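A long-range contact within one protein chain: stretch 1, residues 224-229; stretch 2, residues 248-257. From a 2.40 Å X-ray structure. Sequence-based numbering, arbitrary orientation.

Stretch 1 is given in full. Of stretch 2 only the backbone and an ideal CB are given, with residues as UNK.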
ATOM      1  N   PRO A 224      11.552 -21.671  36.429  1.00 46.87           N
ATOM      2  CA  PRO A 224      11.530 -22.795  35.470  1.00 45.61           C
ATOM      3  C   PRO A 224      10.209 -23.005  34.694  1.00 43.86           C
ATOM      4  O   PRO A 224      10.205 -22.753  33.480  1.00 44.18           O
ATOM      5  CB  PRO A 224      11.882 -24.030  36.338  1.00 45.69           C
ATOM      6  CG  PRO A 224      12.241 -23.481  37.717  1.00 46.41           C
ATOM      7  CD  PRO A 224      11.533 -22.148  37.828  1.00 47.07           C
ATOM      8  N   ASP A 225       9.135 -23.448  35.360  1.00 41.37           N
ATOM      9  CA  ASP A 225       7.865 -23.817  34.692  1.00 38.63           C
ATOM     10  C   ASP A 225       7.230 -22.722  33.828  1.00 35.84           C
ATOM     11  O   ASP A 225       6.163 -22.932  33.234  1.00 36.70           O
ATOM     12  CB  ASP A 225       6.831 -24.302  35.708  1.00 39.66           C
ATOM     13  CG  ASP A 225       6.665 -25.818  35.684  1.00 42.13           C
ATOM     14  OD1 ASP A 225       6.016 -26.324  34.732  1.00 45.94           O
ATOM     15  OD2 ASP A 225       7.155 -26.575  36.559  1.00 42.56           O
ATOM     16  N   GLU A 226       7.903 -21.581  33.740  1.00 29.41           N
ATOM     17  CA  GLU A 226       7.402 -20.420  33.021  1.00 28.26           C
ATOM     18  C   GLU A 226       8.082 -20.097  31.698  1.00 26.69           C
ATOM     19  O   GLU A 226       7.719 -19.132  31.041  1.00 27.55           O
ATOM     20  CB  GLU A 226       7.607 -19.179  33.878  1.00 29.77           C
ATOM     21  CG  GLU A 226       6.381 -18.729  34.637  1.00 32.27           C
ATOM     22  CD  GLU A 226       6.763 -17.740  35.709  1.00 35.64           C
ATOM     23  OE1 GLU A 226       6.852 -16.506  35.416  1.00 35.30           O
ATOM     24  OE2 GLU A 226       7.000 -18.227  36.835  1.00 37.56           O
ATOM     25  N   ASP A 227       9.095 -20.843  31.325  1.00 26.03           N
ATOM     26  CA  ASP A 227       9.784 -20.579  30.080  1.00 25.62           C
ATOM     27  C   ASP A 227       9.199 -21.417  28.972  1.00 24.13           C
ATOM     28  O   ASP A 227       8.710 -22.528  29.193  1.00 23.96           O
ATOM     29  CB  ASP A 227      11.257 -20.976  30.261  1.00 27.32           C
ATOM     30  CG  ASP A 227      11.933 -20.165  31.345  1.00 29.91           C
ATOM     31  OD1 ASP A 227      11.360 -19.104  31.707  1.00 34.48           O
ATOM     32  OD2 ASP A 227      12.998 -20.518  31.906  1.00 33.12           O
ATOM     33  N   PHE A 228       9.306 -20.892  27.767  1.00 22.94           N
ATOM     34  CA  PHE A 228       8.850 -21.628  26.623  1.00 21.88           C
ATOM     35  C   PHE A 228       9.730 -22.838  26.500  1.00 21.27           C
ATOM     36  O   PHE A 228      10.930 -22.739  26.648  1.00 22.22           O
ATOM     37  CB  PHE A 228       8.924 -20.703  25.445  1.00 21.34           C
ATOM     38  CG  PHE A 228       8.063 -19.545  25.590  1.00 19.82           C
ATOM     39  CD1 PHE A 228       8.541 -18.382  26.208  1.00 20.67           C
ATOM     40  CD2 PHE A 228       6.745 -19.589  25.128  1.00 19.84           C
ATOM     41  CE1 PHE A 228       7.716 -17.254  26.353  1.00 17.12           C
ATOM     42  CE2 PHE A 228       5.905 -18.489  25.254  1.00 18.97           C
ATOM     43  CZ  PHE A 228       6.396 -17.292  25.857  1.00 18.12           C
ATOM     44  N   PRO A 229       9.131 -23.993  26.335  1.00 20.84           N
ATOM     45  CA  PRO A 229       9.913 -25.223  26.137  1.00 19.95           C
ATOM     46  C   PRO A 229      10.672 -25.200  24.804  1.00 20.08           C
ATOM     47  O   PRO A 229      10.409 -24.361  23.935  1.00 20.48           O
ATOM     48  CB  PRO A 229       8.863 -26.322  26.235  1.00 19.47           C
ATOM     49  CG  PRO A 229       7.548 -25.648  26.031  1.00 19.86           C
ATOM     50  CD  PRO A 229       7.678 -24.204  26.348  1.00 20.22           C
ATOM     51  N   UNK A 248       0.369 -16.563  25.461  1.00 17.96           N
ATOM     52  CA  UNK A 248       0.518 -17.942  25.015  1.00 17.75           C
ATOM     53  C   UNK A 248       0.521 -18.953  26.170  1.00 17.52           C
ATOM     54  O   UNK A 248       0.363 -20.162  25.975  1.00 16.80           O
ATOM     55  CB  UNK A 248       1.812 -18.080  24.210  1.00 17.75           C
ATOM     56  N   UNK A 249       0.721 -18.421  27.378  1.00 17.22           N
ATOM     57  CA  UNK A 249       0.694 -19.186  28.634  1.00 17.15           C
ATOM     58  C   UNK A 249      -0.328 -18.585  29.631  1.00 17.08           C
ATOM     59  O   UNK A 249      -0.071 -18.522  30.849  1.00 16.69           O
ATOM     60  CB  UNK A 249       2.089 -19.213  29.262  1.00 17.15           C
ATOM     61  N   UNK A 250      -1.478 -18.175  29.106  1.00 17.18           N
ATOM     62  CA  UNK A 250      -2.452 -17.429  29.885  1.00 17.56           C
ATOM     63  C   UNK A 250      -2.892 -18.159  31.148  1.00 18.04           C
ATOM     64  O   UNK A 250      -2.801 -17.566  32.230  1.00 17.89           O
ATOM     65  CB  UNK A 250      -3.675 -17.121  29.019  1.00 17.56           C
ATOM     66  N   UNK A 251      -3.359 -19.411  31.034  1.00 17.58           N
ATOM     67  CA  UNK A 251      -3.796 -20.123  32.227  1.00 17.93           C
ATOM     68  C   UNK A 251      -2.689 -20.215  33.272  1.00 18.19           C
ATOM     69  O   UNK A 251      -2.944 -20.014  34.457  1.00 17.59           O
ATOM     70  CB  UNK A 251      -4.278 -21.526  31.853  1.00 17.93           C
ATOM     71  N   UNK A 252      -1.461 -20.515  32.849  1.00 18.61           N
ATOM     72  CA  UNK A 252      -0.339 -20.597  33.788  1.00 18.95           C
ATOM     73  C   UNK A 252      -0.072 -19.227  34.439  1.00 18.64           C
ATOM     74  O   UNK A 252       0.104 -19.126  35.647  1.00 18.47           O
ATOM     75  CB  UNK A 252       0.917 -21.098  33.071  1.00 18.95           C
ATOM     76  N   UNK A 253      -0.037 -18.172  33.636  1.00 18.03           N
ATOM     77  CA  UNK A 253       0.174 -16.823  34.155  1.00 18.04           C
ATOM     78  C   UNK A 253      -0.979 -16.320  35.048  1.00 18.44           C
ATOM     79  O   UNK A 253      -0.730 -15.678  36.086  1.00 17.95           O
ATOM     80  CB  UNK A 253       0.370 -15.858  32.984  1.00 18.04           C
ATOM     81  N   UNK A 254      -2.225 -16.598  34.663  1.00 17.96           N
ATOM     82  CA  UNK A 254      -3.328 -16.215  35.513  1.00 17.38           C
ATOM     83  C   UNK A 254      -3.198 -16.855  36.884  1.00 18.46           C
ATOM     84  O   UNK A 254      -3.411 -16.152  37.894  1.00 18.79           O
ATOM     85  CB  UNK A 254      -4.660 -16.601  34.866  1.00 17.38           C
ATOM     86  N   UNK A 255      -2.897 -18.159  36.935  1.00 18.20           N
ATOM     87  CA  UNK A 255      -2.744 -18.853  38.207  1.00 18.45           C
ATOM     88  C   UNK A 255      -1.605 -18.247  39.029  1.00 18.88           C
ATOM     89  O   UNK A 255      -1.728 -18.024  40.231  1.00 18.79           O
ATOM     90  CB  UNK A 255      -2.492 -20.343  37.971  1.00 18.45           C
ATOM     91  N   UNK A 256      -0.484 -17.985  38.382  1.00 19.40           N
ATOM     92  CA  UNK A 256       0.638 -17.371  39.075  1.00 19.81           C
ATOM     93  C   UNK A 256       0.256 -16.017  39.708  1.00 19.37           C
ATOM     94  O   UNK A 256       0.527 -15.745  40.878  1.00 19.18           O
ATOM     95  CB  UNK A 256       1.805 -17.186  38.102  1.00 19.81           C
ATOM     96  N   UNK A 257      -0.360 -15.158  38.930  1.00 18.44           N
ATOM     97  CA  UNK A 257      -0.606 -13.821  39.401  1.00 18.20           C
ATOM     98  C   UNK A 257      -1.646 -13.822  40.521  1.00 18.72           C
ATOM     99  O   UNK A 257      -1.577 -13.018  41.452  1.00 18.20           O
ATOM    100  CB  UNK A 257      -1.060 -12.929  38.244  1.00 18.20           C
TER

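Position 248 points its CA-to-CB bond toward stretch 1, and the ideal CB lies 4.2 Å from CE2 of Phe 228. An aromatic ring so close favours an apolar side chain, aliphatic or aromatic. The residue is Leu 248, whose CD1 packs 4.2 Å from Phe 228 CE2, extending the hydrocarbon surface around the ring.

Position 249 also points toward stretch 1, but no atom there lies within 5.5 Å of its ideal CB, so a long side chain is needed to make contact. Ahead of it are the Phe 228 ring and the backbone carbonyls of Asp 225 and Glu 226; a long apolar or flexible chain would suit, and a donor could also be accommodated in principle. It sits at the N-cap of the helix that begins at 250, where small polar residues are common, yet the site is filled by Met 249. Its SD stands over one face of the Phe 228 ring, 4.5 Å from the centroid and 15° off the ring normal, a sulfur-aromatic contact. From SD the chain turns away from the ring and brings CE to 3.5 Å from the O atom of Glu 226.

Positions 250 and 251 start the helix out of reach of stretch 1, which places no demand on them; they are Glu 250 and Lys 251.

One turn on, position 252 again points toward stretch 1. The CA of 252 is 7.8 Å from the CA of Glu 226, and the carboxylate and carbonyl of Asp 225 offer acceptors to a long basic chain; lysine or arginine would fit, and glutamine is conceivable. Lys 252 reaches across with NZ 3.7 Å from Asp 225 OD1, a long salt bridge, and NZ also gives a weak hydrogen bond of 3.4 Å to Asp 225 O.

At position 253 the CA-to-CB bond runs sideways and nothing of stretch 1 lies within 5.5 Å of the ideal CB, so a long side chain is needed to meet the aliphatic part of Glu 226. A flexible apolar residue suits, and Met 253 brings CE to 3.4 Å from Glu 226 CG.

Positions 254 and 255 are out of reach, leaving their choice open from this side; they are Phe 254 and Lys 255.

Position 256, one turn beyond 252, points toward stretch 1 with its ideal CB 5.4 Å from Glu 226 OE2. The carboxylate calls for a long donor, preferably lysine or arginine. Lys 256 is extended through chi3, and its NZ forms a salt bridge with Glu 226 OE1, hydrogen-bonded at 2.8 Å.

Position 257 is again out of reach and holds Ile 257.

Stretch 2 (248-257) LMEKKMFKKI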
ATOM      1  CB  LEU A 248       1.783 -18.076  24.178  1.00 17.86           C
ATOM      2  CG  LEU A 248       1.668 -17.383  22.829  1.00 18.77           C
ATOM      3  CD1 LEU A 248       3.071 -17.073  22.446  1.00 20.00           C
ATOM      4  CD2 LEU A 248       0.948 -18.253  21.770  1.00 19.28           C
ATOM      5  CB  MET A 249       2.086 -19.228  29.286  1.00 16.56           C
ATOM      6  CG  MET A 249       3.130 -19.980  28.495  1.00 18.72           C
ATOM      7  SD  MET A 249       4.791 -19.826  29.190  1.00 22.79           S
ATOM      8  CE  MET A 249       4.593 -20.552  30.601  1.00 19.97           C
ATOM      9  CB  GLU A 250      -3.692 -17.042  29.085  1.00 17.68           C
ATOM     10  CG  GLU A 250      -4.559 -16.038  29.801  1.00 17.42           C
ATOM     11  CD  GLU A 250      -5.811 -15.651  29.017  1.00 18.94           C
ATOM     12  OE1 GLU A 250      -5.933 -15.960  27.809  1.00 17.74           O
ATOM     13  OE2 GLU A 250      -6.699 -15.044  29.630  1.00 17.51           O
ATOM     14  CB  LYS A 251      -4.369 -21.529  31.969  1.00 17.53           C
ATOM     15  CG  LYS A 251      -5.554 -21.539  31.009  1.00 17.37           C
ATOM     16  CD  LYS A 251      -5.991 -22.986  30.641  1.00 17.97           C
ATOM     17  CE  LYS A 251      -4.843 -23.899  30.260  1.00 17.03           C
ATOM     18  NZ  LYS A 251      -5.291 -25.312  30.027  1.00 16.35           N
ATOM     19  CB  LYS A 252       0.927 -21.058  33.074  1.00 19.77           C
ATOM     20  CG  LYS A 252       1.915 -21.791  33.920  1.00 22.69           C
ATOM     21  CD  LYS A 252       2.880 -22.644  33.045  1.00 25.97           C
ATOM     22  CE  LYS A 252       2.672 -24.146  33.296  1.00 27.46           C
ATOM     23  NZ  LYS A 252       3.548 -24.971  32.395  1.00 29.29           N
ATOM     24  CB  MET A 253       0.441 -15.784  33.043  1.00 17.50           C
ATOM     25  CG  MET A 253       1.749 -16.027  32.239  1.00 17.59           C
ATOM     26  SD  MET A 253       3.251 -16.190  33.292  1.00 18.47           S
ATOM     27  CE  MET A 253       3.441 -17.793  33.267  1.00 18.38           C
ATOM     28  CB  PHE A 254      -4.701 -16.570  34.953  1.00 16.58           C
ATOM     29  CG  PHE A 254      -5.827 -16.232  35.913  1.00 15.18           C
ATOM     30  CD1 PHE A 254      -6.351 -14.924  35.966  1.00 11.15           C
ATOM     31  CD2 PHE A 254      -6.333 -17.191  36.775  1.00 10.33           C
ATOM     32  CE1 PHE A 254      -7.366 -14.601  36.860  1.00 11.84           C
ATOM     33  CE2 PHE A 254      -7.349 -16.861  37.697  1.00 13.95           C
ATOM     34  CZ  PHE A 254      -7.878 -15.552  37.734  1.00 10.30           C
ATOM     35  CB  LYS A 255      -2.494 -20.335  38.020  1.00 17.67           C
ATOM     36  CG  LYS A 255      -2.286 -21.069  39.330  1.00 18.07           C
ATOM     37  CD  LYS A 255      -2.271 -22.586  39.123  1.00 19.15           C
ATOM     38  CE  LYS A 255      -2.034 -23.324  40.450  1.00 21.10           C
ATOM     39  NZ  LYS A 255      -2.849 -22.769  41.590  1.00 21.23           N
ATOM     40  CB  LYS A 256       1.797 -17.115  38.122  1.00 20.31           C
ATOM     41  CG  LYS A 256       3.079 -16.906  38.839  1.00 22.82           C
ATOM     42  CD  LYS A 256       4.135 -16.415  37.860  1.00 29.09           C
ATOM     43  CE  LYS A 256       5.530 -16.351  38.523  1.00 30.77           C
ATOM     44  NZ  LYS A 256       6.281 -15.223  37.858  1.00 34.53           N
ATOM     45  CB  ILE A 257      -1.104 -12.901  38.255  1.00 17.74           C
ATOM     46  CG1 ILE A 257      -0.062 -12.771  37.136  1.00 15.62           C
ATOM     47  CG2 ILE A 257      -1.585 -11.527  38.819  1.00 16.13           C
ATOM     48  CD1 ILE A 257      -0.637 -12.041  35.907  1.00 13.41           C
TER
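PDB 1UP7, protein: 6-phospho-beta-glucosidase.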